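Local coordinates for CheC, inhibitor of MCP methylation / FliN fusion protein (PDB 4HYN) that is a flagellar rotor protein of the CheC phosphatase family and probably removes phosphate from the phosphorylated chemotaxis response regulator CheY, at residues I35-T41 / V165-I171; F54-V60 / V139-D145; T66-E70 / K190-Y194; I85-M90 / I104-V109. All blocks are in the same frame, centred on the assembly; numbering follows the deposited sequence.

Contact 1 (I35-T41 / V165-I171); sequences IHITVPT and VEFEMEI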
loop_
_atom_site.group_PDB
_atom_site.type_symbol
_atom_site.label_atom_id
_atom_site.label_comp_id
_atom_site.label_asym_id
_atom_site.label_seq_id
_atom_site.Cartn_x
_atom_site.Cartn_y
_atom_site.Cartn_z
ATOM N N ILE A 35 4.137 -16.491 -0.632
ATOM C CA ILE A 35 3.207 -15.382 -0.739
ATOM C C ILE A 35 3.331 -14.707 -2.090
ATOM O O ILE A 35 4.420 -14.325 -2.513
ATOM C CB ILE A 35 3.430 -14.357 0.387
ATOM C CG1 ILE A 35 3.254 -15.045 1.744
ATOM C CG2 ILE A 35 2.443 -13.195 0.248
ATOM C CD1 ILE A 35 3.749 -14.259 2.911
ATOM N N HIS A 36 2.205 -14.595 -2.778
ATOM C CA HIS A 36 2.180 -13.970 -4.085
ATOM C C HIS A 36 1.261 -12.759 -4.091
ATOM O O HIS A 36 0.237 -12.733 -3.408
ATOM C CB HIS A 36 1.733 -14.972 -5.153
ATOM C CG HIS A 36 1.902 -14.469 -6.556
ATOM N ND1 HIS A 36 2.959 -13.665 -6.934
ATOM C CD2 HIS A 36 1.147 -14.649 -7.666
ATOM C CE1 HIS A 36 2.847 -13.372 -8.218
ATOM N NE2 HIS A 36 1.757 -13.956 -8.686
ATOM N N ILE A 37 1.628 -11.756 -4.875
ATOM C CA ILE A 37 0.832 -10.548 -4.977
ATOM C C ILE A 37 0.583 -10.131 -6.424
ATOM O O ILE A 37 1.440 -10.283 -7.289
ATOM C CB ILE A 37 1.445 -9.406 -4.125
ATOM C CG1 ILE A 37 1.124 -9.659 -2.647
ATOM C CG2 ILE A 37 0.900 -8.054 -4.547
ATOM C CD1 ILE A 37 1.658 -8.605 -1.699
ATOM N N THR A 38 -0.630 -9.658 -6.678
ATOM C CA THR A 38 -1.059 -9.219 -7.999
ATOM C C THR A 38 -1.755 -7.861 -7.862
ATOM O O THR A 38 -2.176 -7.490 -6.772
ATOM C CB THR A 38 -2.005 -10.297 -8.616
ATOM O OG1 THR A 38 -1.216 -11.288 -9.283
ATOM C CG2 THR A 38 -3.022 -9.703 -9.590
ATOM N N VAL A 39 -1.820 -7.106 -8.955
ATOM C CA VAL A 39 -2.462 -5.791 -8.962
ATOM C C VAL A 39 -3.579 -5.757 -10.007
ATOM O O VAL A 39 -3.389 -5.250 -11.119
ATOM C CB VAL A 39 -1.457 -4.671 -9.297
ATOM C CG1 VAL A 39 -2.086 -3.331 -9.019
ATOM C CG2 VAL A 39 -0.176 -4.844 -8.511
ATOM N N PRO A 40 -4.775 -6.253 -9.648
ATOM C CA PRO A 40 -5.919 -6.282 -10.572
ATOM C C PRO A 40 -6.497 -4.923 -10.953
ATOM O O PRO A 40 -6.957 -4.734 -12.075
ATOM C CB PRO A 40 -6.968 -7.100 -9.807
ATOM C CG PRO A 40 -6.155 -7.866 -8.771
ATOM C CD PRO A 40 -5.138 -6.851 -8.354
ATOM N N THR A 41 -6.428 -3.964 -10.042
ATOM C CA THR A 41 -7.027 -2.666 -10.297
ATOM C C THR A 41 -6.175 -1.433 -9.994
ATOM O O THR A 41 -5.315 -1.459 -9.118
ATOM C CB THR A 41 -8.371 -2.590 -9.517
ATOM O OG1 THR A 41 -9.333 -3.441 -10.153
ATOM C CG2 THR A 41 -8.910 -1.188 -9.457
ATOM N N VAL A 165 -4.832 1.935 -5.755
ATOM C CA VAL A 165 -4.317 0.678 -6.279
ATOM C C VAL A 165 -4.755 -0.531 -5.461
ATOM O O VAL A 165 -4.604 -0.556 -4.235
ATOM C CB VAL A 165 -2.776 0.708 -6.333
ATOM C CG1 VAL A 165 -2.257 -0.483 -7.122
ATOM C CG2 VAL A 165 -2.284 2.043 -6.930
ATOM N N GLU A 166 -5.290 -1.538 -6.149
ATOM C CA GLU A 166 -5.736 -2.762 -5.496
ATOM C C GLU A 166 -4.697 -3.875 -5.596
ATOM O O GLU A 166 -4.188 -4.170 -6.679
ATOM C CB GLU A 166 -7.048 -3.250 -6.099
ATOM C CG GLU A 166 -7.571 -4.539 -5.457
ATOM C CD GLU A 166 -8.755 -5.155 -6.191
ATOM O OE1 GLU A 166 -8.944 -6.380 -6.054
ATOM O OE2 GLU A 166 -9.500 -4.430 -6.893
ATOM N N PHE A 167 -4.382 -4.488 -4.458
ATOM C CA PHE A 167 -3.432 -5.592 -4.418
ATOM C C PHE A 167 -4.125 -6.865 -3.969
ATOM O O PHE A 167 -4.858 -6.861 -2.984
ATOM C CB PHE A 167 -2.289 -5.293 -3.448
ATOM C CG PHE A 167 -1.318 -4.281 -3.953
ATOM C CD1 PHE A 167 -0.413 -4.611 -4.955
ATOM C CD2 PHE A 167 -1.307 -2.987 -3.433
ATOM C CE1 PHE A 167 0.491 -3.663 -5.432
ATOM C CE2 PHE A 167 -0.409 -2.035 -3.902
ATOM C CZ PHE A 167 0.492 -2.370 -4.901
ATOM N N GLU A 168 -3.933 -7.946 -4.714
ATOM C CA GLU A 168 -4.516 -9.220 -4.321
ATOM C C GLU A 168 -3.386 -10.057 -3.712
ATOM O O GLU A 168 -2.335 -10.231 -4.330
ATOM C CB GLU A 168 -5.137 -9.954 -5.508
ATOM C CG GLU A 168 -6.011 -11.113 -5.052
ATOM C CD GLU A 168 -6.396 -12.052 -6.171
ATOM O OE1 GLU A 168 -7.440 -11.808 -6.817
ATOM O OE2 GLU A 168 -5.666 -13.048 -6.387
HETATM N N MSE A 169 -3.587 -10.534 -2.488
HETATM C CA MSE A 169 -2.567 -11.326 -1.817
HETATM C C MSE A 169 -2.990 -12.773 -1.545
HETATM O O MSE A 169 -4.083 -13.043 -1.036
HETATM C CB MSE A 169 -2.111 -10.625 -0.531
HETATM C CG MSE A 169 -0.963 -11.311 0.190
HETATM SE SE MSE A 169 -0.150 -10.209 1.589
HETATM C CE MSE A 169 -1.590 -10.256 2.871
ATOM N N GLU A 170 -2.122 -13.698 -1.943
ATOM C CA GLU A 170 -2.355 -15.120 -1.758
ATOM C C GLU A 170 -1.281 -15.678 -0.840
ATOM O O GLU A 170 -0.102 -15.650 -1.168
ATOM C CB GLU A 170 -2.319 -15.857 -3.104
ATOM C CG GLU A 170 -3.483 -15.525 -4.038
ATOM C CD GLU A 170 -3.362 -16.160 -5.427
ATOM O OE1 GLU A 170 -2.484 -17.033 -5.636
ATOM O OE2 GLU A 170 -4.156 -15.782 -6.321
ATOM N N ILE A 171 -1.691 -16.110 0.345
ATOM C CA ILE A 171 -0.775 -16.700 1.305
ATOM C C ILE A 171 -1.088 -18.190 1.322
ATOM O O ILE A 171 -2.257 -18.587 1.378
ATOM C CB ILE A 171 -0.965 -16.104 2.712
ATOM C CG1 ILE A 171 -0.648 -14.608 2.689
ATOM C CG2 ILE A 171 -0.066 -16.809 3.714
ATOM C CD1 ILE A 171 -0.832 -13.917 4.028
#
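I37 fills the hollow between F167 and selenomethionine M169 on the neighbouring antiparallel strand, giving one branch to each. With CG1 beside the backbone N (chi1 -76°) and the methyl CG2 anti to it, I37 places CG2 3.7 Å from F167 CD1, oblique to the ring, while CG1 lies 3.9 Å from M169 CG. One step on the roles reverse: M169 is itself the bump, its CG also 3.9 Å from I35 CG2. At the other end the two methyls of V39 part, CG2 approaching the ring obliquely, 3.4 Å from F167 CE1, and CG1 lying 3.4 Å from V165 CG1. Trimming I37 to an alanine would take away both branches and is likely to open a gap between F167 and M169, leaving the ring freer to tilt. Paired backbone bonds tie H36 to E170 and T38 to E168, with E168 N only 2.7 Å from T38 O. P40 then lays its CD 3.3 Å from E166 O, and its ring crosses the side chains of E166 and E168 at about a right angle. The glutamates share a face with H36 and T38; I35, I37, M169 and I171 share the other, and I35, V39 and F167 touch helix 6-30. This is the edge pair of a six-stranded antiparallel sheet backed by helices, the alpha/beta architecture of the CheC-like fold.

Contact 2 (F54-V60 / V139-D145); sequences FSGEQVV and VEILNFD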
loop_
_atom_site.group_PDB
_atom_site.type_symbol
_atom_site.label_atom_id
_atom_site.label_comp_id
_atom_site.label_asym_id
_atom_site.label_seq_id
_atom_site.Cartn_x
_atom_site.Cartn_y
_atom_site.Cartn_z
ATOM N N PHE A 54 -14.191 3.228 1.088
ATOM C CA PHE A 54 -14.008 2.252 2.159
ATOM C C PHE A 54 -15.099 2.391 3.209
ATOM O O PHE A 54 -15.639 3.471 3.407
ATOM C CB PHE A 54 -12.644 2.447 2.824
ATOM C CG PHE A 54 -11.497 2.502 1.855
ATOM C CD1 PHE A 54 -10.954 1.335 1.335
ATOM C CD2 PHE A 54 -10.968 3.725 1.455
ATOM C CE1 PHE A 54 -9.904 1.381 0.429
ATOM C CE2 PHE A 54 -9.905 3.782 0.543
ATOM C CZ PHE A 54 -9.376 2.607 0.031
ATOM N N SER A 55 -15.413 1.291 3.885
ATOM C CA SER A 55 -16.432 1.294 4.928
ATOM C C SER A 55 -15.924 0.520 6.138
ATOM O O SER A 55 -14.932 -0.207 6.051
ATOM C CB SER A 55 -17.730 0.663 4.420
ATOM O OG SER A 55 -17.596 -0.743 4.302
ATOM N N GLY A 56 -16.596 0.689 7.269
ATOM C CA GLY A 56 -16.189 -0.005 8.476
ATOM C C GLY A 56 -14.914 0.535 9.095
ATOM O O GLY A 56 -14.313 1.479 8.591
ATOM N N GLU A 57 -14.521 -0.056 10.214
ATOM C CA GLU A 57 -13.319 0.352 10.932
ATOM C C GLU A 57 -12.137 -0.400 10.314
ATOM O O GLU A 57 -12.127 -1.632 10.289
ATOM C CB GLU A 57 -13.478 0.001 12.415
ATOM C CG GLU A 57 -12.689 0.863 13.383
ATOM C CD GLU A 57 -13.083 0.610 14.835
ATOM O OE1 GLU A 57 -12.200 0.254 15.653
ATOM O OE2 GLU A 57 -14.283 0.761 15.161
ATOM N N GLN A 58 -11.167 0.341 9.782
ATOM C CA GLN A 58 -10.003 -0.265 9.148
ATOM C C GLN A 58 -8.665 0.293 9.620
ATOM O O GLN A 58 -8.609 1.277 10.352
ATOM C CB GLN A 58 -10.113 -0.142 7.626
ATOM C CG GLN A 58 -11.345 -0.846 7.073
ATOM C CD GLN A 58 -11.292 -1.094 5.587
ATOM O OE1 GLN A 58 -12.320 -1.075 4.913
ATOM N NE2 GLN A 58 -10.099 -1.357 5.069
ATOM N N VAL A 59 -7.583 -0.346 9.187
ATOM C CA VAL A 59 -6.241 0.073 9.560
ATOM C C VAL A 59 -5.547 0.751 8.391
ATOM O O VAL A 59 -5.513 0.210 7.289
ATOM C CB VAL A 59 -5.400 -1.138 10.033
ATOM C CG1 VAL A 59 -3.950 -0.718 10.325
ATOM C CG2 VAL A 59 -6.033 -1.754 11.277
ATOM N N VAL A 60 -5.043 1.959 8.621
ATOM C CA VAL A 60 -4.340 2.690 7.580
ATOM C C VAL A 60 -2.888 2.831 7.989
ATOM O O VAL A 60 -2.580 3.263 9.105
ATOM C CB VAL A 60 -4.963 4.084 7.290
ATOM C CG1 VAL A 60 -6.420 3.931 6.884
ATOM C CG2 VAL A 60 -4.845 4.991 8.491
ATOM N N VAL A 139 1.020 3.302 11.982
ATOM C CA VAL A 139 -0.186 2.486 11.922
ATOM C C VAL A 139 -1.281 3.053 12.811
ATOM O O VAL A 139 -1.053 3.399 13.969
ATOM C CB VAL A 139 0.081 1.008 12.304
ATOM C CG1 VAL A 139 1.221 0.443 11.464
ATOM C CG2 VAL A 139 0.388 0.876 13.790
ATOM N N GLU A 140 -2.463 3.208 12.244
ATOM C CA GLU A 140 -3.574 3.716 13.009
ATOM C C GLU A 140 -4.883 3.152 12.497
ATOM O O GLU A 140 -4.988 2.700 11.359
ATOM C CB GLU A 140 -3.582 5.249 13.022
ATOM C CG GLU A 140 -3.702 5.914 11.662
ATOM C CD GLU A 140 -3.362 7.400 11.693
ATOM O OE1 GLU A 140 -3.008 7.913 12.780
ATOM O OE2 GLU A 140 -3.436 8.053 10.623
ATOM N N ILE A 141 -5.853 3.093 13.394
ATOM C CA ILE A 141 -7.162 2.584 13.063
ATOM C C ILE A 141 -8.078 3.772 12.754
ATOM O O ILE A 141 -8.113 4.762 13.487
ATOM C CB ILE A 141 -7.699 1.701 14.213
ATOM C CG1 ILE A 141 -8.853 0.841 13.726
ATOM C CG2 ILE A 141 -8.139 2.548 15.395
ATOM C CD1 ILE A 141 -9.183 -0.253 14.697
ATOM N N LEU A 142 -8.735 3.707 11.606
ATOM C CA LEU A 142 -9.627 4.766 11.171
ATOM C C LEU A 142 -11.034 4.196 10.941
ATOM O O LEU A 142 -11.200 3.184 10.255
ATOM C CB LEU A 142 -9.059 5.400 9.895
ATOM C CG LEU A 142 -9.668 6.662 9.269
ATOM C CD1 LEU A 142 -9.707 7.802 10.275
ATOM C CD2 LEU A 142 -8.832 7.072 8.067
ATOM N N ASN A 143 -12.033 4.814 11.571
ATOM C CA ASN A 143 -13.420 4.377 11.426
ATOM C C ASN A 143 -14.093 5.110 10.267
ATOM O O ASN A 143 -14.573 6.236 10.430
ATOM C CB ASN A 143 -14.201 4.622 12.720
ATOM C CG ASN A 143 -15.547 3.893 12.747
ATOM O OD1 ASN A 143 -16.044 3.416 11.716
ATOM N ND2 ASN A 143 -16.134 3.791 13.939
ATOM N N PHE A 144 -14.121 4.464 9.101
ATOM C CA PHE A 144 -14.733 5.044 7.903
ATOM C C PHE A 144 -16.240 5.270 8.024
ATOM O O PHE A 144 -16.827 6.000 7.226
ATOM C CB PHE A 144 -14.403 4.199 6.667
ATOM C CG PHE A 144 -12.961 4.291 6.252
ATOM C CD1 PHE A 144 -12.008 3.449 6.806
ATOM C CD2 PHE A 144 -12.545 5.271 5.355
ATOM C CE1 PHE A 144 -10.658 3.587 6.480
ATOM C CE2 PHE A 144 -11.206 5.414 5.024
ATOM C CZ PHE A 144 -10.255 4.567 5.592
ATOM N N ASP A 145 -16.864 4.644 9.022
ATOM C CA ASP A 145 -18.297 4.822 9.252
ATOM C C ASP A 145 -18.588 6.039 10.149
ATOM O O ASP A 145 -19.745 6.404 10.358
ATOM C CB ASP A 145 -18.927 3.544 9.812
ATOM C CG ASP A 145 -19.076 2.457 8.756
ATOM O OD1 ASP A 145 -18.963 2.759 7.544
ATOM O OD2 ASP A 145 -19.312 1.291 9.133
#
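F144 lies between two residues of different segments: F54 CB sits over the centre of one ring face, 3.8 Å from the centroid, and L142 CG lies against the opposite face, toward the rim. The F54 ring itself meets F144 obliquely, the planes 51° apart. At the ring's edge, in its plane, is G56 O, which also accepts F144 N at 3.0 Å, from above the carbonyl plane. V60 CG1 reaches the far edge, 4.1 Å from F144 CZ. Beside the ring, G56 N gives a nearly straight bond to D145 OD1 (3.2 Å), approaching from above the carboxylate plane. Further along, Q58 with L142 and V60 with E140 form hydrogen-bonded antiparallel pairs, L142 N coming within 2.7 Å of Q58 O. On the other face of the sheet, the methyl CD1 of I141 rests 3.2 Å from E57 OE1, whose carboxylate is held by a salt bridge to K79. In the second shell an Asx turn, D145 N to N143 OD1, shapes the chain around F144, and the side chain of F144 also touches F151. G56 thus uses both its N-H and its carbonyl across the contact, so polar bonds probably fix the strand ends while the buried phenylalanine supplies the apolar grip.

Contact 3 (T66-E70 / K190-Y194); sequences TEGLE and KMYEY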
loop_
_atom_site.group_PDB
_atom_site.type_symbol
_atom_site.label_atom_id
_atom_site.label_comp_id
_atom_site.label_asym_id
_atom_site.label_seq_id
_atom_site.Cartn_x
_atom_site.Cartn_y
_atom_site.Cartn_z
ATOM N N THR A 66 10.661 10.831 1.018
ATOM C CA THR A 66 11.622 11.927 1.057
ATOM C C THR A 66 12.755 11.739 0.037
ATOM O O THR A 66 13.140 10.609 -0.266
ATOM C CB THR A 66 12.179 12.137 2.507
ATOM O OG1 THR A 66 13.431 12.832 2.458
ATOM C CG2 THR A 66 12.350 10.813 3.239
ATOM N N GLU A 67 13.257 12.860 -0.490
ATOM C CA GLU A 67 14.334 12.916 -1.493
ATOM C C GLU A 67 14.217 11.890 -2.614
ATOM O O GLU A 67 14.516 10.712 -2.434
ATOM C CB GLU A 67 15.718 12.850 -0.835
ATOM C CG GLU A 67 15.996 11.608 -0.016
ATOM C CD GLU A 67 16.826 11.915 1.212
ATOM O OE1 GLU A 67 16.233 12.151 2.291
ATOM O OE2 GLU A 67 18.071 11.924 1.100
ATOM N N GLY A 68 13.828 12.358 -3.790
ATOM C CA GLY A 68 13.641 11.456 -4.914
ATOM C C GLY A 68 12.160 11.531 -5.202
ATOM O O GLY A 68 11.744 11.821 -6.323
ATOM N N LEU A 69 11.371 11.268 -4.166
ATOM C CA LEU A 69 9.917 11.350 -4.227
ATOM C C LEU A 69 9.466 12.037 -2.947
ATOM O O LEU A 69 10.099 11.887 -1.900
ATOM C CB LEU A 69 9.269 9.969 -4.327
ATOM C CG LEU A 69 9.407 9.225 -5.654
ATOM C CD1 LEU A 69 8.625 7.920 -5.588
ATOM C CD2 LEU A 69 8.898 10.096 -6.805
ATOM N N GLU A 70 8.408 12.831 -3.047
ATOM C CA GLU A 70 7.863 13.534 -1.889
ATOM C C GLU A 70 6.362 13.364 -1.865
ATOM O O GLU A 70 5.671 13.702 -2.819
ATOM C CB GLU A 70 8.214 15.024 -1.932
ATOM C CG GLU A 70 9.681 15.328 -1.649
ATOM C CD GLU A 70 10.054 16.782 -1.901
ATOM O OE1 GLU A 70 9.136 17.620 -2.074
ATOM O OE2 GLU A 70 11.273 17.086 -1.930
ATOM N N LYS A 190 5.287 12.121 -11.242
ATOM C CA LYS A 190 6.695 12.255 -10.899
ATOM C C LYS A 190 7.416 10.925 -11.158
ATOM O O LYS A 190 8.513 10.910 -11.710
ATOM C CB LYS A 190 6.839 12.668 -9.434
ATOM C CG LYS A 190 7.918 13.695 -9.163
ATOM C CD LYS A 190 9.292 13.206 -9.593
ATOM C CE LYS A 190 9.768 13.954 -10.830
ATOM N NZ LYS A 190 10.897 13.272 -11.530
HETATM N N MSE A 191 6.794 9.818 -10.757
HETATM C CA MSE A 191 7.365 8.492 -10.978
HETATM C C MSE A 191 7.439 8.199 -12.477
HETATM O O MSE A 191 8.342 7.517 -12.931
HETATM C CB MSE A 191 6.517 7.412 -10.306
HETATM C CG MSE A 191 6.493 7.448 -8.790
HETATM SE SE MSE A 191 5.238 6.125 -8.110
HETATM C CE MSE A 191 6.013 4.573 -8.951
ATOM N N TYR A 192 6.489 8.736 -13.239
ATOM C CA TYR A 192 6.456 8.534 -14.676
ATOM C C TYR A 192 7.608 9.248 -15.376
ATOM O O TYR A 192 8.101 8.764 -16.391
ATOM C CB TYR A 192 5.113 8.983 -15.261
ATOM C CG TYR A 192 4.874 8.458 -16.655
ATOM C CD1 TYR A 192 4.807 7.082 -16.899
ATOM C CD2 TYR A 192 4.761 9.327 -17.742
ATOM C CE1 TYR A 192 4.642 6.580 -18.192
ATOM C CE2 TYR A 192 4.593 8.836 -19.045
ATOM C CZ TYR A 192 4.539 7.459 -19.259
ATOM O OH TYR A 192 4.418 6.960 -20.543
ATOM N N GLU A 193 8.031 10.398 -14.850
ATOM C CA GLU A 193 9.144 11.136 -15.444
ATOM C C GLU A 193 10.420 10.319 -15.313
ATOM O O GLU A 193 11.219 10.262 -16.237
ATOM C CB GLU A 193 9.331 12.496 -14.768
ATOM C CG GLU A 193 8.264 13.524 -15.111
ATOM C CD GLU A 193 8.269 14.734 -14.177
ATOM O OE1 GLU A 193 9.351 15.127 -13.677
ATOM O OE2 GLU A 193 7.174 15.294 -13.944
ATOM N N TYR A 194 10.607 9.690 -14.157
ATOM C CA TYR A 194 11.780 8.853 -13.916
ATOM C C TYR A 194 11.694 7.574 -14.747
ATOM O O TYR A 194 12.697 7.081 -15.271
ATOM C CB TYR A 194 11.859 8.454 -12.446
ATOM C CG TYR A 194 12.378 9.517 -11.515
ATOM C CD1 TYR A 194 11.612 9.946 -10.429
ATOM C CD2 TYR A 194 13.645 10.070 -11.690
ATOM C CE1 TYR A 194 12.091 10.895 -9.539
ATOM C CE2 TYR A 194 14.136 11.025 -10.802
ATOM C CZ TYR A 194 13.347 11.433 -9.727
ATOM O OH TYR A 194 13.806 12.385 -8.849
#
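With CG anti to the carbonyl carbon (chi1 -78°), the side chain of Y194 carries its ring from the helix to G68, while L69, turned alike at its first torsion and extended at chi2, sends both methyls to the helix. The tyrosine presents its edge: G68 O lies near the ring plane, 3.4 Å from Y194 CE1, and takes a weak hydrogen bond from Y194 OH at 3.3 Å. L69 CD1 meets CG of selenomethionine M191 at 3.9 Å, the two side chains crossing at about a right angle. This is the turn of the beta hairpin made by strands 57-66 and 71-78, set against the C-terminal helix 185-200; G68 has backbone angles that by themselves call for glycine. Within the helix, K190 NZ stands above one face of the Y194 ring and forms a salt bridge with E193 OE1 (3.2 Å). Putting a leucine at Y194 would probably leave G68 O without its hydroxyl partner and K190 without the ring beneath its amine. L69 and M191 both continue onto L124 of helix 103-128.

Contact 4 (I85-M90 / I104-V109); sequences IADLMM and IKLSAV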
loop_
_atom_site.group_PDB
_atom_site.type_symbol
_atom_site.label_atom_id
_atom_site.label_comp_id
_atom_site.label_asym_id
_atom_site.label_seq_id
_atom_site.Cartn_x
_atom_site.Cartn_y
_atom_site.Cartn_z
ATOM N N ILE A 85 -2.615 -11.392 9.571
ATOM C CA ILE A 85 -1.190 -11.100 9.529
ATOM C C ILE A 85 -0.571 -11.073 10.925
ATOM O O ILE A 85 0.512 -11.617 11.135
ATOM C CB ILE A 85 -0.919 -9.786 8.755
ATOM C CG1 ILE A 85 -1.120 -10.036 7.254
ATOM C CG2 ILE A 85 0.487 -9.261 9.039
ATOM C CD1 ILE A 85 -1.126 -8.788 6.413
ATOM N N ALA A 86 -1.282 -10.485 11.883
ATOM C CA ALA A 86 -0.797 -10.409 13.254
ATOM C C ALA A 86 -0.592 -11.818 13.809
ATOM O O ALA A 86 0.477 -12.137 14.335
ATOM C CB ALA A 86 -1.779 -9.630 14.122
ATOM N N ASP A 87 -1.612 -12.660 13.650
ATOM C CA ASP A 87 -1.568 -14.040 14.118
ATOM C C ASP A 87 -0.380 -14.774 13.499
ATOM O O ASP A 87 0.304 -15.545 14.176
ATOM C CB ASP A 87 -2.883 -14.757 13.778
ATOM C CG ASP A 87 -3.008 -16.119 14.457
ATOM O OD1 ASP A 87 -3.244 -17.116 13.744
ATOM O OD2 ASP A 87 -2.885 -16.194 15.703
ATOM N N LEU A 88 -0.136 -14.520 12.213
ATOM C CA LEU A 88 0.979 -15.131 11.492
ATOM C C LEU A 88 2.318 -14.684 12.089
ATOM O O LEU A 88 3.187 -15.513 12.364
ATOM C CB LEU A 88 0.917 -14.753 10.012
ATOM C CG LEU A 88 0.511 -15.800 8.970
ATOM C CD1 LEU A 88 0.121 -17.087 9.632
ATOM C CD2 LEU A 88 -0.611 -15.267 8.098
HETATM N N MSE A 89 2.473 -13.379 12.301
HETATM C CA MSE A 89 3.696 -12.825 12.879
HETATM C C MSE A 89 3.942 -13.370 14.287
HETATM O O MSE A 89 5.086 -13.507 14.714
HETATM C CB MSE A 89 3.619 -11.295 12.957
HETATM C CG MSE A 89 3.733 -10.543 11.623
HETATM SE SE MSE A 89 5.483 -10.718 10.720
HETATM C CE MSE A 89 4.852 -11.448 9.046
HETATM N N MSE A 90 2.865 -13.666 15.010
HETATM C CA MSE A 90 2.973 -14.174 16.371
HETATM C C MSE A 90 3.165 -15.683 16.486
HETATM O O MSE A 90 3.257 -16.211 17.593
HETATM C CB MSE A 90 1.783 -13.702 17.205
HETATM C CG MSE A 90 1.901 -12.247 17.620
HETATM SE SE MSE A 90 0.203 -11.371 17.884
HETATM C CE MSE A 90 -0.261 -12.121 19.609
ATOM N N ILE A 104 -0.797 -5.061 20.932
ATOM C CA ILE A 104 0.174 -6.123 20.671
ATOM C C ILE A 104 0.078 -6.642 19.232
ATOM O O ILE A 104 1.097 -6.871 18.575
ATOM C CB ILE A 104 0.009 -7.274 21.684
ATOM C CG1 ILE A 104 0.306 -6.748 23.096
ATOM C CG2 ILE A 104 0.934 -8.445 21.326
ATOM C CD1 ILE A 104 -0.168 -7.640 24.211
ATOM N N LYS A 105 -1.146 -6.818 18.748
ATOM C CA LYS A 105 -1.371 -7.277 17.386
ATOM C C LYS A 105 -0.940 -6.169 16.436
ATOM O O LYS A 105 -0.273 -6.418 15.434
ATOM C CB LYS A 105 -2.854 -7.583 17.160
ATOM C CG LYS A 105 -3.392 -8.785 17.918
ATOM C CD LYS A 105 -4.791 -9.116 17.425
ATOM C CE LYS A 105 -5.337 -10.382 18.057
ATOM N NZ LYS A 105 -6.591 -10.810 17.377
ATOM N N LEU A 106 -1.342 -4.943 16.760
ATOM C CA LEU A 106 -1.003 -3.775 15.957
ATOM C C LEU A 106 0.502 -3.572 15.915
ATOM O O LEU A 106 1.042 -3.033 14.944
ATOM C CB LEU A 106 -1.684 -2.530 16.522
ATOM C CG LEU A 106 -2.957 -2.055 15.820
ATOM C CD1 LEU A 106 -3.894 -3.209 15.541
ATOM C CD2 LEU A 106 -3.632 -1.004 16.688
ATOM N N SER A 107 1.173 -4.010 16.976
ATOM C CA SER A 107 2.618 -3.903 17.060
ATOM C C SER A 107 3.272 -4.922 16.122
ATOM O O SER A 107 4.319 -4.646 15.528
ATOM C CB SER A 107 3.085 -4.129 18.498
ATOM O OG SER A 107 4.485 -3.936 18.612
ATOM N N ALA A 108 2.639 -6.085 15.977
ATOM C CA ALA A 108 3.154 -7.141 15.110
ATOM C C ALA A 108 2.926 -6.830 13.631
ATOM O O ALA A 108 3.729 -7.219 12.787
ATOM C CB ALA A 108 2.530 -8.474 15.466
ATOM N N VAL A 109 1.822 -6.162 13.316
ATOM C CA VAL A 109 1.541 -5.806 11.931
ATOM C C VAL A 109 2.436 -4.636 11.533
ATOM O O VAL A 109 2.842 -4.520 10.380
ATOM C CB VAL A 109 0.055 -5.449 11.713
ATOM C CG1 VAL A 109 -0.195 -5.046 10.262
ATOM C CG2 VAL A 109 -0.808 -6.639 12.053
#
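Two helices, 79-89 and 103-128, cross almost at right angles here, and the small side chains of A86 and A108 let them close to 8.3 Å between the axes of the short segments, at 81°. The methyl of A86 points at the other helix and fits between two residues one turn apart, its CB lying 3.8 Å from K105 CB and equally far from V109 CG2. A108 answers from its own side, its CB 3.9 Å from CB of selenomethionine M89. M89 holds CG anti to the carbonyl carbon (chi1 -72°), which sets that atom 3.5 Å from A108 O; bends at chi2 and chi3 then lead the side chain's end away, and it touches L27 and I30 of helix 6-30. The segment 104-109 opens the second CheC-like sequence stretch, and helix 103-128, near whose start it lies, probably carries one of the paired phosphatase motifs, as in CheC. No hydrogen bond joins the two segments, so methyl and methylene surfaces do the work. Farther along, M90, also selenomethionine, runs beside K105 and brings CE to 4.2 Å from I104 CG2. Polar atoms turn to the connecting loop: K105 NZ bonds to E100 O and the backbone K105 N to D102 OD1.

Overall arrangement
The four contacts show how one sheet can organise distant parts of a chain. Contacts 1 and 2 lie on the same six-stranded sheet, their centres about 20 Å apart, and each includes one of its outermost strands, 35-46 and 133-143. Contact 4 joins two helices and touches both, through I85 on M169 and L106 on V139. Contact 3 lies far from it, with about 32 Å between centres, on the opposite side of the chain's centre. Along the sequence, contact 4 falls within the span of contact 2, which falls within that of contact 1, whereas contact 3 alternates with both. The strands that overlap the two CheC-like stretches, 35-46 and 133-143, thus form the two edges of one sheet, with the other four strands between them.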